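Local coordinates for protein copper-transporting ATPase PAA2, chloroplastic (Arabidopsis thaliana, PDB 5LBK) that couples ATP hydrolysis to copper transfer across the chloroplast thylakoid membrane, this chain being its nucleotide-binding (N) domain, at residues L21-K29 with T64-V75; K87-E98 with Y120-I128. All coordinates share one frame; numbering follows the deposited sequence.

Interaction 1. Residues L21-K29 with T64-V75; sequences LKMAAAVEK and TLAEIDGRFVAV
Val-27, on the last turn of helix 21-27, sits against both strands of the hairpin; the helix axis runs at 83° to strand 71-75, with a closest approach of 8.3 Å, and at 112° to strand 64-68. The strands form the hydrogen-bonded pairs Thr-64 with Val-75 and Ala-66 with Val-73, and a type I' turn from Ile-68 to Arg-71 joins them, so that the side chains of these pairs share the face turned to the helix.

The two methyl groups of Val-27 divide the work. CG1, anti to the backbone N (chi1 176°), reaches over strand 64-68 and lies 3.7 Å from Thr-64 CG2, the two side chains sliding past each other in opposite directions. CG2 points to the middle of the hairpin, where it meets Val-73 CG1 at 4.0 Å and also touches Ala-66 CB and Ile-68 CD1. Behind them, Val-27 CB is 3.8 Å from Val-75 CG2, a methyl that also rests against the backbone of Ala-24. Ala-26 CB adds a contact of 3.9 Å to Ile-68 CD1 near the turn, and Met-23 brings its CB to Val-73 CG1.

The polar margin is made by Glu-28, just past the helix. Its side chain bends at chi2 across Val-75 CG1, and a water donates to Glu-28 OE2 at 3.2 Å and to Val-75 O at 3.3 Å, joining carboxylate and strand.

Small and branched residues thus fit a helix closely across an antiparallel sheet, the alpha/beta packing of the P1B-type ATPase N-domain. In this family the His-Pro motif following such a helix and the glycine-rich turn preceding such a strand probably help form the nucleotide pocket.

Interaction 2. Residues K87-E98 with Y120-I128; sequences KKNDSSDMVKLE and YVGREGEGI
Beside the hairpin of strands 120-123 and 127-128, the segment leading into helix 91-98 is fastened by the Asn-89 amide, which grips both polar backbone atoms of Ile-128, much as a neighbouring strand would. Asn-89 OD1 accepts from Ile-128 N at 2.5 Å, a short distance, in the carbonyl plane on a lone pair, while ND2 donates to Ile-128 O at 2.6 Å, the acceptor lying 20° out of the plane of the Asn-89 amide. A leucine in place of Asn-89 would probably leave Ile-128 N and O without these mates and the approach to the helix free to shift.

Next to this clamp, Glu-126 and Gly-127 both face Arg-123 in a classic beta bulge. The Arg-123 NH1 salt bridge to Glu-126 OE1 spans it, that oxygen also bonding Tyr-15 OH, and Lys-87 lays its CG over the Glu-126 backbone.

Further along the helix, Leu-97 CD2 reaches Ile-128 CG2 at 3.8 Å and the edge of the Tyr-120 ring at CE2. Glu-98, bent at chi2, presents the syn lone pair of OE2 to Tyr-120 OH at 2.6 Å, its carboxylate turned 26° from the ring plane.

Interactions 1 and 2, centred about 16 Å apart, meet in the antiparallel sheet, where strands 71-76 and 117-123 are neighbours. Probable backbone hydrogen bonds carry one into the other: Ala-74 N to Gly-122 O at 2.8 Å, and Glu-124 N to Phe-72 O at 2.9 Å. The helices lie on opposite faces. Helix 17-27 reaches past its own hairpin to Val-121 through Ala-24, whereas Tyr-120 and Ile-128 point to the other face, shared by helices 78-84 and 91-102. Interaction 1 is buried near the domain centre and flanks the probable nucleotide-binding side; interaction 2 is partly buried and farther from the centre.

Interaction 1. Residues L21-K29 with T64-V75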
loop_
_atom_site.group_PDB
_atom_site.type_symbol
_atom_site.label_atom_id
_atom_site.label_comp_id
_atom_site.label_asym_id
_atom_site.label_seq_id
_atom_site.Cartn_x
_atom_site.Cartn_y
_atom_site.Cartn_z
ATOM N N LEU A 21 -1.307 6.709 0.192
ATOM C CA LEU A 21 -2.419 6.476 -0.710
ATOM C C LEU A 21 -2.012 6.678 -2.163
ATOM O O LEU A 21 -2.458 5.920 -3.030
ATOM C CB LEU A 21 -3.563 7.404 -0.336
ATOM C CG LEU A 21 -4.919 7.197 -0.959
ATOM C CD1 LEU A 21 -5.393 5.754 -0.847
ATOM C CD2 LEU A 21 -5.884 8.209 -0.260
ATOM N N LYS A 22 -1.224 7.733 -2.459
ATOM C CA LYS A 22 -0.818 8.013 -3.839
ATOM C C LYS A 22 -0.025 6.855 -4.415
ATOM O O LYS A 22 -0.217 6.470 -5.574
ATOM C CB LYS A 22 0.050 9.263 -3.923
ATOM C CG LYS A 22 -0.702 10.568 -3.857
ATOM C CD LYS A 22 0.264 11.741 -4.006
ATOM C CE LYS A 22 -0.503 13.066 -4.141
ATOM N NZ LYS A 22 0.366 14.275 -4.244
ATOM N N MET A 23 0.939 6.362 -3.645
ATOM C CA MET A 23 1.712 5.189 -4.066
ATOM C C MET A 23 0.833 3.967 -4.206
ATOM O O MET A 23 0.967 3.207 -5.187
ATOM C CB MET A 23 2.823 4.909 -3.062
ATOM C CG MET A 23 4.022 5.890 -3.137
ATOM S SD MET A 23 5.211 5.435 -1.833
ATOM C CE MET A 23 6.549 6.579 -2.192
ATOM N N ALA A 24 -0.070 3.737 -3.253
ATOM C CA ALA A 24 -0.864 2.514 -3.336
ATOM C C ALA A 24 -1.789 2.563 -4.553
ATOM O O ALA A 24 -1.957 1.571 -5.259
ATOM C CB ALA A 24 -1.669 2.312 -2.069
ATOM N N ALA A 25 -2.414 3.705 -4.792
ATOM C CA ALA A 25 -3.274 3.816 -5.973
ATOM C C ALA A 25 -2.493 3.749 -7.291
ATOM O O ALA A 25 -3.031 3.269 -8.312
ATOM C CB ALA A 25 -4.073 5.116 -5.882
ATOM N N ALA A 26 -1.246 4.230 -7.315
ATOM C CA ALA A 26 -0.419 4.067 -8.511
ATOM C C ALA A 26 -0.215 2.597 -8.828
ATOM O O ALA A 26 -0.292 2.182 -9.995
ATOM C CB ALA A 26 0.940 4.732 -8.334
ATOM N N VAL A 27 0.070 1.797 -7.797
ATOM C CA VAL A 27 0.234 0.360 -8.007
ATOM C C VAL A 27 -1.086 -0.303 -8.381
ATOM O O VAL A 27 -1.107 -1.225 -9.227
ATOM C CB VAL A 27 0.857 -0.279 -6.747
ATOM C CG1 VAL A 27 0.952 -1.757 -6.901
ATOM C CG2 VAL A 27 2.202 0.265 -6.524
ATOM N N GLU A 28 -2.183 0.114 -7.772
ATOM C CA GLU A 28 -3.487 -0.514 -7.944
ATOM C C GLU A 28 -4.251 0.014 -9.153
ATOM O O GLU A 28 -5.388 -0.396 -9.354
ATOM C CB GLU A 28 -4.320 -0.326 -6.689
ATOM C CG GLU A 28 -3.714 -1.016 -5.477
ATOM C CD GLU A 28 -3.985 -2.480 -5.468
ATOM O OE1 GLU A 28 -4.860 -2.902 -4.695
ATOM O OE2 GLU A 28 -3.370 -3.191 -6.263
ATOM N N LYS A 29 -3.610 0.846 -9.979
ATOM C CA LYS A 29 -4.294 1.660 -10.985
ATOM C C LYS A 29 -5.288 0.855 -11.820
ATOM O O LYS A 29 -6.459 1.235 -11.958
ATOM C CB LYS A 29 -3.251 2.318 -11.889
ATOM C CG LYS A 29 -3.735 3.593 -12.631
ATOM C CD LYS A 29 -4.077 4.727 -11.654
ATOM C CE LYS A 29 -4.519 5.954 -12.391
ATOM N NZ LYS A 29 -5.058 7.021 -11.467
ATOM N N THR A 64 0.420 -6.875 -5.659
ATOM C CA THR A 64 0.880 -6.255 -6.889
ATOM C C THR A 64 2.068 -5.369 -6.573
ATOM O O THR A 64 2.143 -4.790 -5.492
ATOM C CB THR A 64 -0.228 -5.420 -7.551
ATOM O OG1 THR A 64 -1.347 -6.251 -7.843
ATOM C CG2 THR A 64 0.189 -4.828 -8.857
ATOM N N LEU A 65 3.014 -5.322 -7.505
ATOM C CA LEU A 65 4.242 -4.567 -7.343
ATOM C C LEU A 65 4.490 -3.764 -8.611
ATOM O O LEU A 65 4.290 -4.288 -9.719
ATOM C CB LEU A 65 5.386 -5.578 -7.072
ATOM C CG LEU A 65 6.864 -5.401 -7.432
ATOM C CD1 LEU A 65 7.617 -4.688 -6.265
ATOM C CD2 LEU A 65 7.520 -6.720 -7.690
ATOM N N ALA A 66 5.006 -2.544 -8.447
ATOM C CA ALA A 66 5.343 -1.707 -9.587
ATOM C C ALA A 66 6.442 -0.754 -9.158
ATOM O O ALA A 66 6.590 -0.446 -7.973
ATOM C CB ALA A 66 4.135 -0.896 -10.083
ATOM N N GLU A 67 7.189 -0.256 -10.137
ATOM C CA GLU A 67 8.257 0.690 -9.842
ATOM C C GLU A 67 7.696 2.110 -9.899
ATOM O O GLU A 67 7.127 2.525 -10.917
ATOM C CB GLU A 67 9.421 0.501 -10.813
ATOM C CG GLU A 67 10.685 1.115 -10.300
ATOM C CD GLU A 67 11.932 0.857 -11.132
ATOM O OE1 GLU A 67 11.864 0.198 -12.204
ATOM O OE2 GLU A 67 12.994 1.340 -10.692
ATOM N N ILE A 68 7.871 2.847 -8.810
ATOM C CA ILE A 68 7.420 4.237 -8.699
ATOM C C ILE A 68 8.633 5.128 -8.490
ATOM O O ILE A 68 9.336 4.994 -7.484
ATOM C CB ILE A 68 6.465 4.445 -7.526
ATOM C CG1 ILE A 68 5.398 3.367 -7.399
ATOM C CG2 ILE A 68 5.873 5.867 -7.593
ATOM C CD1 ILE A 68 4.567 3.207 -8.531
ATOM N N ASP A 69 8.855 6.041 -9.421
ATOM C CA ASP A 69 9.989 6.962 -9.403
ATOM C C ASP A 69 11.281 6.278 -8.947
ATOM O O ASP A 69 11.985 6.738 -8.046
ATOM C CB ASP A 69 9.677 8.172 -8.530
ATOM C CG ASP A 69 10.656 9.290 -8.738
ATOM O OD1 ASP A 69 10.448 10.086 -9.677
ATOM O OD2 ASP A 69 11.643 9.362 -7.980
ATOM N N GLY A 70 11.611 5.169 -9.601
ATOM C CA GLY A 70 12.909 4.553 -9.400
ATOM C C GLY A 70 12.995 3.569 -8.252
ATOM O O GLY A 70 14.069 2.994 -8.031
ATOM N N ARG A 71 11.900 3.337 -7.531
ATOM C CA ARG A 71 11.868 2.370 -6.442
ATOM C C ARG A 71 10.653 1.476 -6.556
ATOM O O ARG A 71 9.556 1.946 -6.867
ATOM C CB ARG A 71 11.842 3.061 -5.105
ATOM C CG ARG A 71 13.211 3.595 -4.684
ATOM C CD ARG A 71 14.034 2.485 -4.012
ATOM N NE ARG A 71 15.454 2.813 -3.985
ATOM C CZ ARG A 71 16.041 3.625 -3.118
ATOM N NH1 ARG A 71 15.333 4.219 -2.167
ATOM N NH2 ARG A 71 17.352 3.838 -3.213
ATOM N N PHE A 72 10.839 0.189 -6.276
ATOM C CA PHE A 72 9.710 -0.723 -6.255
ATOM C C PHE A 72 8.846 -0.488 -5.017
ATOM O O PHE A 72 9.355 -0.249 -3.915
ATOM C CB PHE A 72 10.189 -2.170 -6.311
ATOM C CG PHE A 72 10.588 -2.579 -7.723
ATOM C CD1 PHE A 72 9.615 -2.804 -8.683
ATOM C CD2 PHE A 72 11.913 -2.610 -8.101
ATOM C CE1 PHE A 72 10.000 -3.129 -9.995
ATOM C CE2 PHE A 72 12.270 -2.930 -9.384
ATOM C CZ PHE A 72 11.297 -3.159 -10.320
ATOM N N VAL A 73 7.533 -0.587 -5.217
ATOM C CA VAL A 73 6.490 -0.444 -4.196
ATOM C C VAL A 73 5.563 -1.638 -4.359
ATOM O O VAL A 73 5.243 -2.029 -5.498
ATOM C CB VAL A 73 5.705 0.878 -4.360
ATOM C CG1 VAL A 73 4.503 0.944 -3.342
ATOM C CG2 VAL A 73 6.649 2.096 -4.223
ATOM N N ALA A 74 5.215 -2.272 -3.255
ATOM C CA ALA A 74 4.354 -3.457 -3.236
ATOM C C ALA A 74 3.118 -3.192 -2.373
ATOM O O ALA A 74 3.212 -2.544 -1.344
ATOM C CB ALA A 74 5.142 -4.658 -2.727
ATOM N N VAL A 75 1.953 -3.669 -2.825
ATOM C CA VAL A 75 0.681 -3.547 -2.147
ATOM C C VAL A 75 0.031 -4.917 -2.077
ATOM O O VAL A 75 -0.061 -5.600 -3.094
ATOM C CB VAL A 75 -0.257 -2.562 -2.888
ATOM C CG1 VAL A 75 -1.540 -2.398 -2.124
ATOM C CG2 VAL A 75 0.389 -1.190 -3.037
HETATM O O HOH W 1 -3.022 -5.828 -4.426
#

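Interaction 2. Residues K87-E98 with Y120-I128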
loop_
_atom_site.group_PDB
_atom_site.type_symbol
_atom_site.label_atom_id
_atom_site.label_comp_id
_atom_site.label_asym_id
_atom_site.label_seq_id
_atom_site.Cartn_x
_atom_site.Cartn_y
_atom_site.Cartn_z
ATOM N N LYS A 87 15.049 -4.948 3.133
ATOM C CA LYS A 87 14.927 -4.112 4.320
ATOM C C LYS A 87 13.671 -4.516 5.076
ATOM O O LYS A 87 12.584 -4.510 4.497
ATOM C CB LYS A 87 14.851 -2.643 3.917
ATOM C CG LYS A 87 14.649 -1.661 5.076
ATOM C CD LYS A 87 15.907 -1.500 5.897
ATOM C CE LYS A 87 15.695 -0.541 7.041
ATOM N NZ LYS A 87 16.968 -0.378 7.781
ATOM N N LYS A 88 13.809 -4.820 6.380
ATOM C CA LYS A 88 12.706 -5.241 7.237
ATOM C C LYS A 88 12.445 -4.168 8.286
ATOM O O LYS A 88 13.369 -3.481 8.730
ATOM C CB LYS A 88 13.013 -6.576 7.961
ATOM C CG LYS A 88 13.519 -7.698 7.079
ATOM C CD LYS A 88 12.493 -8.170 6.065
ATOM C CE LYS A 88 13.099 -9.170 5.146
ATOM N NZ LYS A 88 12.202 -9.424 3.982
ATOM N N ASN A 89 11.197 -4.048 8.709
ATOM C CA ASN A 89 10.851 -3.061 9.714
ATOM C C ASN A 89 11.183 -3.497 11.140
ATOM O O ASN A 89 11.056 -4.667 11.504
ATOM C CB ASN A 89 9.363 -2.719 9.619
ATOM C CG ASN A 89 8.982 -2.146 8.268
ATOM O OD1 ASN A 89 8.963 -2.856 7.262
ATOM N ND2 ASN A 89 8.675 -0.855 8.237
ATOM N N ASP A 90 11.597 -2.519 11.936
ATOM C CA ASP A 90 11.901 -2.684 13.319
ATOM C C ASP A 90 10.674 -3.313 13.948
ATOM O O ASP A 90 9.551 -3.033 13.576
ATOM C CB ASP A 90 12.020 -1.354 14.064
ATOM C CG ASP A 90 13.092 -0.472 13.565
ATOM O OD1 ASP A 90 13.430 -0.500 12.382
ATOM O OD2 ASP A 90 13.617 0.297 14.383
ATOM N N SER A 91 10.907 -4.129 14.965
ATOM C CA SER A 91 9.812 -4.766 15.679
ATOM C C SER A 91 8.896 -3.720 16.320
ATOM O O SER A 91 7.689 -3.938 16.425
ATOM C CB SER A 91 10.353 -5.712 16.753
ATOM O OG SER A 91 9.335 -6.575 17.230
ATOM N N SER A 92 9.457 -2.590 16.755
ATOM C CA SER A 92 8.634 -1.560 17.395
ATOM C C SER A 92 7.708 -0.906 16.379
ATOM O O SER A 92 6.588 -0.509 16.715
ATOM C CB SER A 92 9.507 -0.504 18.073
ATOM O OG SER A 92 10.385 0.096 17.148
ATOM N N ASP A 93 8.178 -0.745 15.139
ATOM C CA ASP A 93 7.314 -0.165 14.103
ATOM C C ASP A 93 6.151 -1.099 13.789
ATOM O O ASP A 93 5.032 -0.647 13.522
ATOM C CB ASP A 93 8.125 0.132 12.834
ATOM C CG ASP A 93 8.899 1.457 12.903
ATOM O OD1 ASP A 93 8.660 2.275 13.812
ATOM O OD2 ASP A 93 9.740 1.698 12.005
ATOM N N MET A 94 6.393 -2.407 13.780
ATOM C CA MET A 94 5.304 -3.345 13.518
ATOM C C MET A 94 4.264 -3.301 14.630
ATOM O O MET A 94 3.065 -3.448 14.377
ATOM C CB MET A 94 5.875 -4.754 13.367
ATOM C CG MET A 94 5.044 -5.739 12.602
ATOM S SD MET A 94 4.679 -5.230 10.915
ATOM C CE MET A 94 6.025 -4.173 10.469
ATOM N N VAL A 95 4.706 -3.196 15.882
ATOM C CA VAL A 95 3.757 -3.107 16.988
ATOM C C VAL A 95 2.940 -1.822 16.865
ATOM O O VAL A 95 1.718 -1.827 17.015
ATOM C CB VAL A 95 4.498 -3.167 18.337
ATOM C CG1 VAL A 95 3.551 -2.804 19.459
ATOM C CG2 VAL A 95 5.123 -4.564 18.548
ATOM N N LYS A 96 3.620 -0.709 16.588
ATOM C CA LYS A 96 2.921 0.568 16.450
ATOM C C LYS A 96 1.866 0.484 15.349
ATOM O O LYS A 96 0.697 0.838 15.541
ATOM C CB LYS A 96 3.932 1.674 16.124
ATOM C CG LYS A 96 4.864 2.047 17.308
ATOM C CD LYS A 96 4.108 2.728 18.427
ATOM C CE LYS A 96 5.042 3.109 19.583
ATOM N NZ LYS A 96 4.327 3.912 20.621
ATOM N N LEU A 97 2.261 -0.019 14.188
ATOM C CA LEU A 97 1.343 -0.093 13.061
ATOM C C LEU A 97 0.168 -0.990 13.393
ATOM O O LEU A 97 -0.975 -0.671 13.099
ATOM C CB LEU A 97 2.087 -0.622 11.820
ATOM C CG LEU A 97 1.328 -0.602 10.517
ATOM C CD1 LEU A 97 1.003 0.824 10.134
ATOM C CD2 LEU A 97 2.155 -1.266 9.449
ATOM N N GLU A 98 0.450 -2.170 13.949
ATOM C CA GLU A 98 -0.625 -3.088 14.278
ATOM C C GLU A 98 -1.449 -2.577 15.449
ATOM O O GLU A 98 -2.628 -2.908 15.564
ATOM C CB GLU A 98 -0.034 -4.482 14.561
ATOM C CG GLU A 98 0.652 -5.055 13.302
ATOM C CD GLU A 98 -0.329 -5.290 12.137
ATOM O OE1 GLU A 98 -1.411 -5.850 12.334
ATOM O OE2 GLU A 98 -0.050 -4.855 11.020
ATOM N N TYR A 120 -1.465 -3.847 2.872
ATOM C CA TYR A 120 -0.221 -3.203 3.276
ATOM C C TYR A 120 0.533 -2.608 2.112
ATOM O O TYR A 120 0.411 -3.048 0.971
ATOM C CB TYR A 120 0.666 -4.194 4.026
ATOM C CG TYR A 120 0.086 -4.552 5.397
ATOM C CD1 TYR A 120 -0.951 -5.478 5.514
ATOM C CD2 TYR A 120 0.501 -3.893 6.542
ATOM C CE1 TYR A 120 -1.527 -5.761 6.731
ATOM C CE2 TYR A 120 -0.057 -4.194 7.751
ATOM C CZ TYR A 120 -1.050 -5.119 7.841
ATOM O OH TYR A 120 -1.614 -5.416 9.066
ATOM N N VAL A 121 1.331 -1.614 2.421
ATOM C CA VAL A 121 2.125 -0.898 1.435
ATOM C C VAL A 121 3.592 -0.913 1.840
ATOM O O VAL A 121 3.950 -0.493 2.951
ATOM C CB VAL A 121 1.624 0.541 1.252
ATOM C CG1 VAL A 121 2.348 1.214 0.117
ATOM C CG2 VAL A 121 0.131 0.487 1.001
ATOM N N GLY A 122 4.458 -1.363 0.934
ATOM C CA GLY A 122 5.877 -1.420 1.207
ATOM C C GLY A 122 6.719 -0.844 0.083
ATOM O O GLY A 122 6.290 -0.800 -1.066
ATOM N N ARG A 123 7.922 -0.368 0.436
ATOM C CA ARG A 123 8.836 0.231 -0.548
ATOM C C ARG A 123 10.261 -0.283 -0.403
ATOM O O ARG A 123 10.774 -0.354 0.714
ATOM C CB ARG A 123 8.830 1.753 -0.420
ATOM C CG ARG A 123 9.623 2.462 -1.474
ATOM C CD ARG A 123 9.155 3.884 -1.470
ATOM N NE ARG A 123 9.875 4.704 -2.395
ATOM C CZ ARG A 123 11.037 5.285 -2.142
ATOM N NH1 ARG A 123 11.644 5.136 -0.967
ATOM N NH2 ARG A 123 11.594 6.007 -3.092
ATOM N N GLU A 124 10.931 -0.597 -1.536
ATOM C CA GLU A 124 12.265 -1.177 -1.456
ATOM C C GLU A 124 13.182 -0.187 -0.738
ATOM O O GLU A 124 13.128 1.020 -0.975
ATOM C CB GLU A 124 12.836 -1.518 -2.833
ATOM C CG GLU A 124 13.983 -2.589 -2.777
ATOM C CD GLU A 124 14.173 -3.355 -4.072
ATOM O OE1 GLU A 124 13.905 -2.773 -5.139
ATOM O OE2 GLU A 124 14.643 -4.522 -4.015
ATOM N N GLY A 125 14.046 -0.709 0.120
ATOM C CA GLY A 125 14.939 0.115 0.908
ATOM C C GLY A 125 14.356 0.617 2.207
ATOM O O GLY A 125 15.090 1.227 2.993
ATOM N N GLU A 126 13.070 0.380 2.466
ATOM C CA GLU A 126 12.386 0.922 3.630
ATOM C C GLU A 126 11.543 -0.125 4.335
ATOM O O GLU A 126 11.257 -0.004 5.523
ATOM C CB GLU A 126 11.455 2.073 3.234
ATOM C CG GLU A 126 12.134 3.321 2.762
ATOM C CD GLU A 126 11.160 4.449 2.680
ATOM O OE1 GLU A 126 10.523 4.600 1.622
ATOM O OE2 GLU A 126 10.988 5.149 3.701
ATOM N N GLY A 127 11.057 -1.099 3.605
ATOM C CA GLY A 127 10.122 -2.051 4.186
ATOM C C GLY A 127 8.693 -1.534 4.181
ATOM O O GLY A 127 8.300 -0.738 3.326
ATOM N N ILE A 128 7.903 -1.952 5.183
ATOM C CA ILE A 128 6.504 -1.553 5.228
ATOM C C ILE A 128 6.461 -0.078 5.574
ATOM O O ILE A 128 7.147 0.361 6.499
ATOM C CB ILE A 128 5.711 -2.359 6.271
ATOM C CG1 ILE A 128 5.651 -3.846 6.000
ATOM C CG2 ILE A 128 4.295 -1.780 6.391
ATOM C CD1 ILE A 128 4.943 -4.163 4.809
HETATM O O HOH W 2 15.192 -3.294 0.477
#